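Local coordinates for N-deoxyribosyltransferase (Bacillus psychrosaccharolyticus, PDB 6EVS), which catalyses the transfer of the 2-deoxyribosyl group of a deoxyribonucleoside from one nucleobase to another, and so serves in making modified nucleosides, at residues A[21-24]-A[25-29]; A[33-36]-A[37-40]; A[58-61]-A[62-66]; A[119-122]-A[123-126]. All coordinates share one frame; numbering follows the deposited sequence.

Interaction 1. Residues A[21-24]-A[25-29]; sequences KAEQ and VLRDL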
loop_
_atom_site.group_PDB
_atom_site.type_symbol
_atom_site.label_atom_id
_atom_site.label_comp_id
_atom_site.label_asym_id
_atom_site.label_seq_id
_atom_site.Cartn_x
_atom_site.Cartn_y
_atom_site.Cartn_z
ATOM N N LYS A 21 -19.279 20.979 -16.367
ATOM C CA LYS A 21 -20.535 20.392 -15.921
ATOM C C LYS A 21 -20.303 19.476 -14.729
ATOM O O LYS A 21 -21.100 19.470 -13.783
ATOM C CB LYS A 21 -21.200 19.628 -17.069
ATOM C CG LYS A 21 -22.517 18.932 -16.697
ATOM C CD LYS A 21 -23.535 19.926 -16.147
ATOM C CE LYS A 21 -24.949 19.371 -16.173
ATOM N NZ LYS A 21 -25.947 20.436 -15.850
ATOM N N ALA A 22 -19.211 18.705 -14.757
ATOM C CA ALA A 22 -18.887 17.829 -13.632
ATOM C C ALA A 22 -18.654 18.636 -12.361
ATOM O O ALA A 22 -19.150 18.273 -11.285
ATOM C CB ALA A 22 -17.657 16.976 -13.948
ATOM N N GLU A 23 -17.873 19.717 -12.462
ATOM C CA GLU A 23 -17.645 20.585 -11.309
ATOM C C GLU A 23 -18.970 21.089 -10.747
ATOM O O GLU A 23 -19.232 20.976 -9.540
ATOM C CB GLU A 23 -16.755 21.765 -11.696
ATOM C CG GLU A 23 -15.305 21.415 -12.042
ATOM C CD GLU A 23 -14.624 22.546 -12.815
ATOM O OE1 GLU A 23 -15.341 23.496 -13.217
ATOM O OE2 GLU A 23 -13.385 22.491 -13.010
ATOM N N GLN A 24 -19.840 21.594 -11.624
ATOM C CA GLN A 24 -21.114 22.155 -11.187
ATOM C C GLN A 24 -22.001 21.092 -10.550
ATOM O O GLN A 24 -22.609 21.325 -9.500
ATOM C CB GLN A 24 -21.832 22.810 -12.373
ATOM C CG GLN A 24 -23.338 22.961 -12.167
ATOM C CD GLN A 24 -24.132 22.862 -13.459
ATOM O OE1 GLN A 24 -25.008 22.005 -13.608
ATOM N NE2 GLN A 24 -23.832 23.751 -14.401
ATOM N N VAL A 25 -22.098 19.918 -11.174
ATOM C CA VAL A 25 -22.996 18.888 -10.657
ATOM C C VAL A 25 -22.505 18.386 -9.304
ATOM O O VAL A 25 -23.273 18.306 -8.334
ATOM C CB VAL A 25 -23.135 17.736 -11.668
ATOM C CG1 VAL A 25 -23.750 16.503 -10.994
ATOM C CG2 VAL A 25 -23.990 18.178 -12.858
ATOM N N LEU A 26 -21.217 18.043 -9.219
ATOM C CA LEU A 26 -20.712 17.440 -7.989
ATOM C C LEU A 26 -20.674 18.450 -6.853
ATOM O O LEU A 26 -20.907 18.081 -5.696
ATOM C CB LEU A 26 -19.323 16.836 -8.216
ATOM C CG LEU A 26 -19.263 15.705 -9.247
ATOM C CD1 LEU A 26 -17.838 15.281 -9.539
ATOM C CD2 LEU A 26 -20.086 14.506 -8.787
ATOM N N ARG A 27 -20.413 19.725 -7.162
ATOM C CA ARG A 27 -20.356 20.743 -6.115
ATOM C C ARG A 27 -21.751 21.145 -5.652
ATOM O O ARG A 27 -21.953 21.438 -4.468
ATOM C CB ARG A 27 -19.573 21.964 -6.609
ATOM C CG ARG A 27 -18.065 21.736 -6.630
ATOM C CD ARG A 27 -17.260 23.008 -6.985
ATOM N NE ARG A 27 -15.829 22.711 -6.930
ATOM C CZ ARG A 27 -14.906 23.237 -7.730
ATOM N NH1 ARG A 27 -15.252 24.110 -8.662
ATOM N NH2 ARG A 27 -13.632 22.895 -7.580
ATOM N N ASP A 28 -22.723 21.166 -6.564
ATOM C CA ASP A 28 -24.095 21.443 -6.159
ATOM C C ASP A 28 -24.654 20.335 -5.282
ATOM O O ASP A 28 -25.620 20.562 -4.545
ATOM C CB ASP A 28 -25.003 21.623 -7.380
ATOM C CG ASP A 28 -24.699 22.899 -8.150
ATOM O OD1 ASP A 28 -24.080 23.820 -7.570
ATOM O OD2 ASP A 28 -25.094 22.977 -9.332
ATOM N N LEU A 29 -24.093 19.134 -5.372
ATOM C CA LEU A 29 -24.468 18.050 -4.476
ATOM C C LEU A 29 -23.812 18.177 -3.104
ATOM O O LEU A 29 -24.083 17.350 -2.227
ATOM C CB LEU A 29 -24.113 16.705 -5.117
ATOM C CG LEU A 29 -24.984 16.286 -6.312
ATOM C CD1 LEU A 29 -24.329 15.150 -7.093
ATOM C CD2 LEU A 29 -26.401 15.903 -5.875
#
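Residues Lys21 to Gln24 and Val25 to Asp28 meet turn upon turn at the C-terminal end of helix 13-28, the helix of the beta-alpha-beta crossover that joins strands 3-7 and 32-34. Four successive i to i+4 backbone hydrogen bonds hold the turns together, the first from Val25 N to Lys21 O at 2.8 Å. Lys21 bends at its second torsion (57°), which lays its chain over Val25, CE 3.7 Å from CG2, and lets NZ give a 2.9 Å hydrogen bond to Gln24 OE1. One turn on, Asp28 OD2 touches the CG methylene of Gln24 at 3.3 Å, while the amide turns away toward Lys21 NZ. On another side the extended Arg27 passes Glu23, Arg27 NH1 lying 4.1 Å from Glu23 CB. Glu23 OE1 sits well out of the guanidinium plane, 4.6 Å from Arg27 NH1; the opposite charges attract, with no N-H aimed at the oxygen. Each has its strong partner in the loop after strand 32-34: Glu23 holds Ser35 and Arg37, and Arg27 holds Glu38. Ala22 and Leu26 pack on strands 3-7 and 68-72. The helix is thus amphipathic, apolar against the sheet, and its mixed charges probably steady one another through space.

Interaction 2. Residues A[33-36]-A[37-40]; sequences VFSP and RENQ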
loop_
_atom_site.group_PDB
_atom_site.type_symbol
_atom_site.label_atom_id
_atom_site.label_comp_id
_atom_site.label_asym_id
_atom_site.label_seq_id
_atom_site.Cartn_x
_atom_site.Cartn_y
_atom_site.Cartn_z
ATOM N N VAL A 33 -14.677 19.238 -4.394
ATOM C CA VAL A 33 -14.099 18.732 -5.629
ATOM C C VAL A 33 -12.766 19.415 -5.874
ATOM O O VAL A 33 -12.701 20.651 -5.946
ATOM C CB VAL A 33 -15.042 18.961 -6.819
ATOM C CG1 VAL A 33 -14.417 18.396 -8.086
ATOM C CG2 VAL A 33 -16.398 18.344 -6.517
ATOM N N PHE A 34 -11.708 18.620 -6.045
ATOM C CA PHE A 34 -10.441 19.143 -6.557
ATOM C C PHE A 34 -10.442 19.002 -8.074
ATOM O O PHE A 34 -10.509 17.882 -8.594
ATOM C CB PHE A 34 -9.233 18.412 -5.968
ATOM C CG PHE A 34 -7.904 18.899 -6.509
ATOM C CD1 PHE A 34 -7.268 19.988 -5.932
ATOM C CD2 PHE A 34 -7.299 18.266 -7.591
ATOM C CE1 PHE A 34 -6.020 20.436 -6.397
ATOM C CE2 PHE A 34 -6.070 18.717 -8.093
ATOM C CZ PHE A 34 -5.421 19.812 -7.484
ATOM N N SER A 35 -10.354 20.131 -8.778
ATOM C CA SER A 35 -10.410 20.126 -10.238
ATOM C C SER A 35 -9.067 20.576 -10.781
ATOM O O SER A 35 -8.700 21.744 -10.601
ATOM C CB SER A 35 -11.526 21.032 -10.759
ATOM O OG SER A 35 -11.630 20.917 -12.184
ATOM N N PRO A 36 -8.294 19.688 -11.405
ATOM C CA PRO A 36 -6.914 20.031 -11.767
ATOM C C PRO A 36 -6.778 21.294 -12.592
ATOM O O PRO A 36 -5.748 21.961 -12.480
ATOM C CB PRO A 36 -6.447 18.800 -12.548
ATOM C CG PRO A 36 -7.215 17.645 -11.862
ATOM C CD PRO A 36 -8.580 18.252 -11.596
ATOM N N ARG A 37 -7.781 21.651 -13.395
ATOM C CA ARG A 37 -7.680 22.843 -14.234
ATOM C C ARG A 37 -7.671 24.132 -13.414
ATOM O O ARG A 37 -7.165 25.161 -13.895
ATOM C CB ARG A 37 -8.829 22.868 -15.244
ATOM C CG ARG A 37 -10.144 23.358 -14.675
ATOM C CD ARG A 37 -11.209 23.460 -15.736
ATOM N NE ARG A 37 -12.468 23.938 -15.179
ATOM C CZ ARG A 37 -13.282 24.780 -15.794
ATOM N NH1 ARG A 37 -12.953 25.250 -16.985
ATOM N NH2 ARG A 37 -14.415 25.156 -15.216
ATOM N N GLU A 38 -8.232 24.104 -12.198
ATOM C CA GLU A 38 -8.196 25.249 -11.298
ATOM C C GLU A 38 -6.897 25.321 -10.517
ATOM O O GLU A 38 -6.745 26.217 -9.683
ATOM C CB GLU A 38 -9.364 25.198 -10.301
ATOM C CG GLU A 38 -10.731 24.845 -10.883
ATOM C CD GLU A 38 -11.818 24.793 -9.816
ATOM O OE1 GLU A 38 -12.971 25.171 -10.111
ATOM O OE2 GLU A 38 -11.519 24.369 -8.678
ATOM N N ASN A 39 -5.970 24.399 -10.761
ATOM C CA ASN A 39 -4.760 24.250 -9.963
ATOM C C ASN A 39 -3.549 24.132 -10.863
ATOM O O ASN A 39 -2.676 23.280 -10.687
ATOM C CB ASN A 39 -4.936 23.058 -9.036
ATOM C CG ASN A 39 -6.084 23.272 -8.094
ATOM O OD1 ASN A 39 -7.194 22.765 -8.321
ATOM N ND2 ASN A 39 -5.849 24.060 -7.043
ATOM N N GLN A 40 -3.488 25.011 -11.859
ATOM C CA GLN A 40 -2.352 25.113 -12.759
ATOM C C GLN A 40 -1.270 26.024 -12.193
ATOM O O GLN A 40 -0.264 26.268 -12.870
ATOM C CB GLN A 40 -2.838 25.577 -14.147
ATOM C CG GLN A 40 -3.781 24.521 -14.762
ATOM C CD GLN A 40 -4.351 24.887 -16.118
ATOM O OE1 GLN A 40 -3.660 24.833 -17.136
ATOM N NE2 GLN A 40 -5.634 25.220 -16.144
HETATM O O HOH W 1 -10.009 19.958 -14.294
HETATM O O HOH W 2 -9.939 22.620 -7.295
HETATM O O HOH W 3 -3.280 20.715 -12.801
#
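Pro36 O is held by two donors: Asn39 N at 3.0 Å, which stands well above the carbonyl plane, and a water that donates at 2.8 Å to Pro36 O and reaches Asn39 O only weakly. Together with the 2.9 Å bond from Glu38 N to Ser35 O, this i to i+3 pattern makes a short 3-10 turn where the chain leaves strand 32-34. Just beyond, Gln40 NE2 gives a nearly straight bond of 2.7 Å to Arg37 O, lying on a lone pair of that carbonyl.

The amide of Asn39 lies on one face of the Phe34 ring, offset to its CE1-CZ rim, the two planes only 17° apart and Asn39 CG 3.3 Å from Phe34 CE1. The opposite face of the ring takes the imidazole of His62 in a stack, so the phenyl group is sandwiched between two flat polar groups. Glu38 lays CG and CD against Ser35 CB, and a second water, which takes the N-H of Ser35, donates at 2.7 Å to Glu38 OE2. A third water donates to Ser35 OG and accepts from Arg37 N. Arg37 CG stands between its own N and carbonyl carbon (chi1 80°), which brings CG to 3.8 Å from Ser35 OG, while the guanidinium turns an edge toward that hydroxyl.

The charged partners of this turn, Glu23 and Arg27, come from helix 13-28. Together with the bridging waters they engage Ser35 OG, the Arg37 guanidinium and the Glu38 carboxylate, and would favour the ionised form of Glu38.

Interaction 3. Residues A[58-61]-A[62-66]; sequences NDLE and HIKWA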
loop_
_atom_site.group_PDB
_atom_site.type_symbol
_atom_site.label_atom_id
_atom_site.label_comp_id
_atom_site.label_asym_id
_atom_site.label_seq_id
_atom_site.Cartn_x
_atom_site.Cartn_y
_atom_site.Cartn_z
ATOM N N ASN A 58 1.137 18.048 -6.496
ATOM C CA ASN A 58 -0.126 18.527 -5.951
ATOM C C ASN A 58 -1.280 17.657 -6.417
ATOM O O ASN A 58 -2.207 17.373 -5.645
ATOM C CB ASN A 58 -0.363 19.984 -6.358
ATOM C CG ASN A 58 -1.476 20.633 -5.560
ATOM O OD1 ASN A 58 -1.639 20.357 -4.365
ATOM N ND2 ASN A 58 -2.251 21.493 -6.208
ATOM N N ASP A 59 -1.238 17.226 -7.679
ATOM C CA ASP A 59 -2.302 16.381 -8.226
ATOM C C ASP A 59 -2.357 15.050 -7.491
ATOM O O ASP A 59 -3.418 14.633 -7.005
ATOM C CB ASP A 59 -2.076 16.153 -9.725
ATOM C CG ASP A 59 -2.475 17.358 -10.581
ATOM O OD1 ASP A 59 -2.926 18.382 -10.017
ATOM O OD2 ASP A 59 -2.334 17.269 -11.815
ATOM N N LEU A 60 -1.212 14.360 -7.418
ATOM C CA LEU A 60 -1.145 13.077 -6.724
ATOM C C LEU A 60 -1.557 13.210 -5.258
ATOM O O LEU A 60 -2.336 12.396 -4.746
ATOM C CB LEU A 60 0.268 12.499 -6.841
ATOM C CG LEU A 60 0.486 11.055 -6.393
ATOM C CD1 LEU A 60 -0.505 10.114 -7.092
ATOM C CD2 LEU A 60 1.925 10.631 -6.659
ATOM N N GLU A 61 -1.062 14.239 -4.564
ATOM C CA GLU A 61 -1.486 14.444 -3.182
ATOM C C GLU A 61 -3.003 14.609 -3.085
ATOM O O GLU A 61 -3.623 14.135 -2.123
ATOM C CB GLU A 61 -0.764 15.649 -2.564
ATOM C CG GLU A 61 -0.678 15.575 -1.054
ATOM C CD GLU A 61 0.190 14.419 -0.574
ATOM O OE1 GLU A 61 0.006 13.980 0.573
ATOM O OE2 GLU A 61 1.053 13.940 -1.343
ATOM N N HIS A 62 -3.636 15.241 -4.089
ATOM C CA HIS A 62 -5.079 15.405 -4.000
ATOM C C HIS A 62 -5.844 14.148 -4.407
ATOM O O HIS A 62 -6.997 13.981 -3.996
ATOM C CB HIS A 62 -5.530 16.618 -4.806
ATOM C CG HIS A 62 -5.371 17.896 -4.051
ATOM N ND1 HIS A 62 -4.188 18.604 -4.034
ATOM C CD2 HIS A 62 -6.218 18.559 -3.227
ATOM C CE1 HIS A 62 -4.335 19.682 -3.283
ATOM N NE2 HIS A 62 -5.552 19.674 -2.770
ATOM N N ILE A 63 -5.227 13.246 -5.167
ATOM C CA ILE A 63 -5.829 11.923 -5.317
ATOM C C ILE A 63 -5.805 11.200 -3.983
ATOM O O ILE A 63 -6.780 10.544 -3.592
ATOM C CB ILE A 63 -5.104 11.098 -6.397
ATOM C CG1 ILE A 63 -5.096 11.806 -7.749
ATOM C CG2 ILE A 63 -5.744 9.714 -6.519
ATOM C CD1 ILE A 63 -4.386 10.962 -8.795
ATOM N N LYS A 64 -4.689 11.319 -3.258
ATOM C CA LYS A 64 -4.566 10.685 -1.944
ATOM C C LYS A 64 -5.524 11.302 -0.929
ATOM O O LYS A 64 -6.076 10.589 -0.071
ATOM C CB LYS A 64 -3.122 10.788 -1.465
ATOM C CG LYS A 64 -2.190 9.846 -2.195
ATOM C CD LYS A 64 -0.752 10.327 -2.150
ATOM C CE LYS A 64 0.151 9.333 -2.861
ATOM N NZ LYS A 64 1.600 9.603 -2.656
ATOM N N TRP A 65 -5.729 12.625 -1.008
ATOM C CA TRP A 65 -6.650 13.333 -0.116
ATOM C C TRP A 65 -8.117 12.977 -0.383
ATOM O O TRP A 65 -8.945 13.025 0.536
ATOM C CB TRP A 65 -6.398 14.833 -0.276
ATOM C CG TRP A 65 -7.508 15.834 -0.001
ATOM C CD1 TRP A 65 -7.692 16.562 1.151
ATOM C CD2 TRP A 65 -8.540 16.265 -0.917
ATOM N NE1 TRP A 65 -8.771 17.410 1.006
ATOM C CE2 TRP A 65 -9.312 17.244 -0.247
ATOM C CE3 TRP A 65 -8.873 15.930 -2.242
ATOM C CZ2 TRP A 65 -10.422 17.872 -0.849
ATOM C CZ3 TRP A 65 -9.985 16.558 -2.844
ATOM C CH2 TRP A 65 -10.744 17.511 -2.143
ATOM N N ALA A 66 -8.450 12.627 -1.624
ATOM C CA ALA A 66 -9.830 12.403 -2.035
ATOM C C ALA A 66 -10.386 11.099 -1.454
ATOM O O ALA A 66 -9.649 10.136 -1.234
ATOM C CB ALA A 66 -9.917 12.330 -3.560
#
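His62 and Asn58 make the closest side-chain contact between these two turns near the C-terminal end of helix 49-65. The ND1 atom of His62 gives a 2.8 Å hydrogen bond to Asn58 O, which lies in the plane of the imidazole, while His62 N reaches the same oxygen at 3.0 Å from the opposite face of the carbonyl plane. One carbonyl thus takes both the helical bond and a side-chain bond, and the ring's rotation is fixed. The Asn58 amide stands almost perpendicular to the imidazole (89°), with OD1 3.0 Å from His62 CE1.

Around the helix, Lys64 runs out extended and lays CE 3.9 Å from Leu60 CG; its NZ stays 4.6 Å from Glu61 OE2, near enough for attraction but not a salt bridge. Leu60 and Ile63 touch lightly through their CD1 atoms, 4.3 Å apart. Within the last turn His62 CD2 sits 3.8 Å above one face of the Trp65 indole, toward its rim.

The next shell is drawn from this chain and from two neighbouring subunits. Thr131 of the second subunit accepts through its carbonyl oxygen from His62 NE2, and Tyr90 of the third subunit packs on Leu60; within the chain, Tyr5 of strand 3-7 packs on His62 and Ile63, and Lys3 makes a cation-pi contact with Trp65. Since both imidazole nitrogens meet carbonyl oxygens, which can only accept, the geometry is consistent with a doubly protonated, positively charged His62 at this subunit interface.

Interaction 4. Residues A[119-122]-A[123-126]; sequences EDWN and DVEN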
loop_
_atom_site.group_PDB
_atom_site.type_symbol
_atom_site.label_atom_id
_atom_site.label_comp_id
_atom_site.label_asym_id
_atom_site.label_seq_id
_atom_site.Cartn_x
_atom_site.Cartn_y
_atom_site.Cartn_z
ATOM N N GLU A 119 -23.694 7.401 -17.611
ATOM C CA GLU A 119 -23.781 8.036 -18.919
ATOM C C GLU A 119 -24.749 9.210 -18.944
ATOM O O GLU A 119 -24.950 9.801 -20.010
ATOM C CB GLU A 119 -24.162 7.007 -19.997
ATOM C CG GLU A 119 -23.040 6.013 -20.322
ATOM C CD GLU A 119 -23.393 5.118 -21.494
ATOM O OE1 GLU A 119 -24.404 5.406 -22.138
ATOM O OE2 GLU A 119 -22.670 4.135 -21.769
ATOM N N ASP A 120 -25.329 9.585 -17.805
ATOM C CA ASP A 120 -26.207 10.744 -17.744
ATOM C C ASP A 120 -25.983 11.438 -16.412
ATOM O O ASP A 120 -25.743 10.784 -15.392
ATOM C CB ASP A 120 -27.678 10.350 -17.900
ATOM C CG ASP A 120 -28.620 11.547 -17.819
ATOM O OD1 ASP A 120 -29.844 11.319 -17.686
ATOM O OD2 ASP A 120 -28.153 12.709 -17.898
ATOM N N TRP A 121 -26.075 12.770 -16.417
ATOM C CA TRP A 121 -25.788 13.485 -15.172
ATOM C C TRP A 121 -26.909 13.302 -14.152
ATOM O O TRP A 121 -26.647 13.306 -12.946
ATOM C CB TRP A 121 -25.520 14.968 -15.456
ATOM C CG TRP A 121 -24.174 15.189 -16.093
ATOM C CD1 TRP A 121 -23.928 15.634 -17.364
ATOM C CD2 TRP A 121 -22.898 14.931 -15.507
ATOM N NE1 TRP A 121 -22.572 15.689 -17.589
ATOM C CE2 TRP A 121 -21.920 15.253 -16.468
ATOM C CE3 TRP A 121 -22.483 14.466 -14.253
ATOM C CZ2 TRP A 121 -20.552 15.126 -16.212
ATOM C CZ3 TRP A 121 -21.118 14.344 -14.004
ATOM C CH2 TRP A 121 -20.174 14.673 -14.978
ATOM N N ASN A 122 -28.157 13.103 -14.601
ATOM C CA ASN A 122 -29.218 12.877 -13.623
ATOM C C ASN A 122 -28.992 11.585 -12.843
ATOM O O ASN A 122 -29.372 11.493 -11.668
ATOM C CB ASN A 122 -30.579 12.890 -14.315
ATOM C CG ASN A 122 -30.959 14.272 -14.802
ATOM O OD1 ASN A 122 -30.860 14.574 -15.992
ATOM N ND2 ASN A 122 -31.366 15.134 -13.874
ATOM N N ASP A 123 -28.347 10.591 -13.460
ATOM C CA ASP A 123 -27.995 9.379 -12.727
ATOM C C ASP A 123 -26.960 9.675 -11.651
ATOM O O ASP A 123 -27.022 9.106 -10.555
ATOM C CB ASP A 123 -27.471 8.311 -13.684
ATOM C CG ASP A 123 -28.548 7.771 -14.594
ATOM O OD1 ASP A 123 -29.740 7.934 -14.264
ATOM O OD2 ASP A 123 -28.200 7.192 -15.642
ATOM N N VAL A 124 -25.993 10.546 -11.956
ATOM C CA VAL A 124 -25.042 10.993 -10.943
ATOM C C VAL A 124 -25.760 11.775 -9.854
ATOM O O VAL A 124 -25.418 11.682 -8.671
ATOM C CB VAL A 124 -23.916 11.840 -11.575
ATOM C CG1 VAL A 124 -22.954 12.322 -10.496
ATOM C CG2 VAL A 124 -23.171 11.078 -12.661
ATOM N N GLU A 125 -26.759 12.571 -10.237
ATOM C CA GLU A 125 -27.444 13.408 -9.260
ATOM C C GLU A 125 -28.248 12.581 -8.267
ATOM O O GLU A 125 -28.451 13.019 -7.129
ATOM C CB GLU A 125 -28.337 14.423 -9.972
ATOM C CG GLU A 125 -27.544 15.642 -10.420
ATOM C CD GLU A 125 -28.092 16.291 -11.671
ATOM O OE1 GLU A 125 -27.321 17.021 -12.328
ATOM O OE2 GLU A 125 -29.282 16.085 -11.995
ATOM N N ASN A 126 -28.688 11.387 -8.665
ATOM C CA ASN A 126 -29.452 10.506 -7.792
ATOM C C ASN A 126 -28.606 9.437 -7.104
ATOM O O ASN A 126 -29.130 8.719 -6.250
ATOM C CB ASN A 126 -30.575 9.831 -8.584
ATOM C CG ASN A 126 -31.620 10.820 -9.062
ATOM O OD1 ASN A 126 -31.909 11.812 -8.389
ATOM N ND2 ASN A 126 -32.196 10.553 -10.231
HETATM O O HOH W 4 -26.085 6.393 -16.512
#
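Glu125 reaches back along helix 121-126 over Trp121 and Asn122. Its CB begins 3.5 Å from Asn122 O; CG and then CD pass Trp121 O, each at 3.6 Å; of the carboxylate oxygens, OE1 stays near Trp121 O and faces Val25 of helix 13-28, and OE2 comes to 3.0 Å from Asn122 ND2. That last approach is poorly angled and is no hydrogen bond. The amide and the carboxylate stand nearly perpendicular, at 87°, and meet as crossed polar groups. What joins Glu125 firmly to the preceding turn is its backbone, N bonding to Trp121 O at 2.8 Å.

On the inner side Val124 lies alongside the indole of Trp121, both side chains pointing the same way, with CG2 3.8 Å from CE3. Torsion places it there: CG2 stands beside the backbone N, while CG1 is anti to it (chi1 179°). The indole continues inward to stack with Phe99 and to pack on Lys21 and Ala22 of helix 13-28.

Asp120 is the N-cap: its OD2 accepts a weak bond of 3.3 Å from Asn122 N, and its own carbonyl takes weak bonds from Asp123 N and Val124 N. Asp120 OD1 and Asp123 OD1 are 4.8 Å apart, like charges on the first turn of the helix. Their mutual repulsion is probably offset in part by the positive end of the helix dipole, an arrangement that suits acidic residues at a helix start.

Overall arrangement
The four contacts follow one another along the chain and spread across the parallel sheet, whose strands run in the order 32-34, 3-7, 68-72, 96-99, 116-118. Interaction 1 lies between two neighbours it touches: interaction 2, 13 Å away between centres, through the 2.8 Å salt bridge from Glu23 OE1 to Arg37 NH2, and interaction 4, 11 Å away, where Ala22 CB comes to 3.6 Å from Trp121 CH2. Interaction 2 in turn meets interaction 3 through Phe34, centres 11 Å apart. Interactions 3 and 4 lie on opposite sides of the chain's centre, about 25 Å between centres, and among the four interaction 3 alone touches other subunits of the hexamer.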